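Local structure of NAD(FAD)-dependent dehydrogenase, NirB-family (N-terminal domain) (Clostridium acetobutylicum, 3KLJ) at residues M253-I257 against K258-A262. The protein catalyses the NADH-dependent reduction of rubredoxin through one bound FAD, passing electrons along a chain that removes dioxygen. Residues are numbered along the deposited sequence; the frame is centred on the assembly and turned at random. Where two conformers were deposited one is given.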
# COMPACT_ATOMS: atom_id res chain seq x y z
N MET A 253 -18.00 1.33 7.59
CA MET A 253 -17.56 0.65 6.36
C MET A 253 -18.69 0.30 5.38
O MET A 253 -18.53 -0.56 4.51
CB MET A 253 -16.66 -0.56 6.68
CG MET A 253 -15.30 -0.20 7.26
SD MET A 253 -14.36 0.86 6.15
CE MET A 253 -14.25 2.41 7.07
N GLU A 254 -19.83 0.98 5.51
CA GLU A 254 -20.97 0.79 4.60
C GLU A 254 -20.80 1.61 3.32
O GLU A 254 -20.43 2.78 3.38
CB GLU A 254 -22.25 1.25 5.29
CG GLU A 254 -22.58 0.46 6.54
CD GLU A 254 -23.76 1.02 7.30
OE1 GLU A 254 -23.84 2.26 7.48
OE2 GLU A 254 -24.61 0.22 7.73
N THR A 255 -21.09 0.99 2.17
CA THR A 255 -21.04 1.67 0.88
C THR A 255 -22.35 2.45 0.67
O THR A 255 -23.19 2.52 1.57
CB THR A 255 -20.86 0.67 -0.29
OG1 THR A 255 -22.10 -0.03 -0.50
CG2 THR A 255 -19.73 -0.33 -0.01
N SER A 256 -22.49 3.03 -0.52
CA SER A 256 -23.71 3.71 -0.99
C SER A 256 -24.94 2.82 -0.98
O SER A 256 -26.06 3.31 -0.99
CB SER A 256 -23.51 4.15 -2.43
OG SER A 256 -23.22 5.51 -2.49
N ILE A 257 -24.71 1.51 -1.04
CA ILE A 257 -25.80 0.55 -1.23
C ILE A 257 -26.00 -0.30 0.00
O ILE A 257 -25.04 -0.85 0.55
CB ILE A 257 -25.51 -0.38 -2.46
CG1 ILE A 257 -25.36 0.45 -3.75
CG2 ILE A 257 -26.57 -1.48 -2.60
CD1 ILE A 257 -26.59 1.29 -4.15
N LYS A 258 -27.25 -0.42 0.43
CA LYS A 258 -27.60 -1.20 1.61
C LYS A 258 -27.00 -2.60 1.56
O LYS A 258 -27.01 -3.25 0.50
CB LYS A 258 -29.12 -1.27 1.78
CG LYS A 258 -29.58 -1.64 3.20
CD LYS A 258 -29.21 -0.54 4.21
CE LYS A 258 -29.24 -1.03 5.66
NZ LYS A 258 -28.24 -0.28 6.49
N ASP A 259 -26.46 -3.04 2.69
CA ASP A 259 -26.01 -4.43 2.90
C ASP A 259 -24.74 -4.78 2.12
O ASP A 259 -24.28 -5.94 2.14
CB ASP A 259 -27.13 -5.42 2.61
CG ASP A 259 -28.22 -5.39 3.66
OD1 ASP A 259 -29.36 -5.76 3.32
OD2 ASP A 259 -27.95 -5.03 4.83
N ILE A 260 -24.17 -3.77 1.47
CA ILE A 260 -22.84 -3.88 0.88
C ILE A 260 -21.81 -3.01 1.60
O ILE A 260 -22.01 -1.79 1.76
CB ILE A 260 -22.83 -3.53 -0.62
CG1 ILE A 260 -23.84 -4.40 -1.38
CG2 ILE A 260 -21.39 -3.66 -1.18
CD1 ILE A 260 -23.83 -4.18 -2.89
N TYR A 261 -20.71 -3.63 2.02
CA TYR A 261 -19.62 -2.96 2.73
C TYR A 261 -18.36 -3.02 1.89
O TYR A 261 -18.27 -3.83 0.97
CB TYR A 261 -19.34 -3.65 4.07
CG TYR A 261 -20.53 -3.75 4.99
CD1 TYR A 261 -21.55 -4.68 4.75
CD2 TYR A 261 -20.66 -2.92 6.11
CE1 TYR A 261 -22.65 -4.79 5.60
CE2 TYR A 261 -21.76 -3.02 6.95
CZ TYR A 261 -22.74 -3.95 6.69
OH TYR A 261 -23.84 -4.06 7.51
N ALA A 262 -17.39 -2.18 2.23
CA ALA A 262 -16.05 -2.27 1.67
C ALA A 262 -15.00 -1.86 2.71
O ALA A 262 -15.31 -1.17 3.67
CB ALA A 262 -15.94 -1.41 0.41
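T255 meets I260 through its hydroxyl. T255 OG1 lies 2.9 Å from I260 O and donates to it from well above the carbonyl plane. T255 N, 3.0 Å from the same I260 O, donates in that plane over a nearly straight bond of 165°. Two bonds from one residue therefore grip this oxygen. T255 OG1 also accepts from I257 N at 3.1 Å, which makes an ST turn. A chi1 of 73° swings the T255 hydroxyl back across its own main chain, where it can serve both I260 O and I257 N. T255 CG2 touches I260 O and the Y261 carbonyl carbon, and lies 4.0 Å from A262 CB. On this same side CG2 of I257 packs on CD1 of I260.

On the other side of the chain, E254 and Y261 run side by side and point the same way. E254 CG rests 3.6 Å from Y261 CE2, and carboxylate and ring planes are 38° apart. K258 lies alongside E254, but their salt bridge is long, 3.9 Å from K258 NZ to E254 OE2. The M253 side chain reaches helix 277-291.

In the backbone, E254 and Y261 form a single antiparallel bridge. They are a non-hydrogen-bonded pair, flanked by T255 N to I260 O and A262 N to M253 O. I257 to I260 form a type II beta turn, closed by I260 N on I257 O. This tight reversal leads into strand 260-262, an outermost strand of the parallel sheet in the FAD-binding domain of this glutathione reductase-type fold.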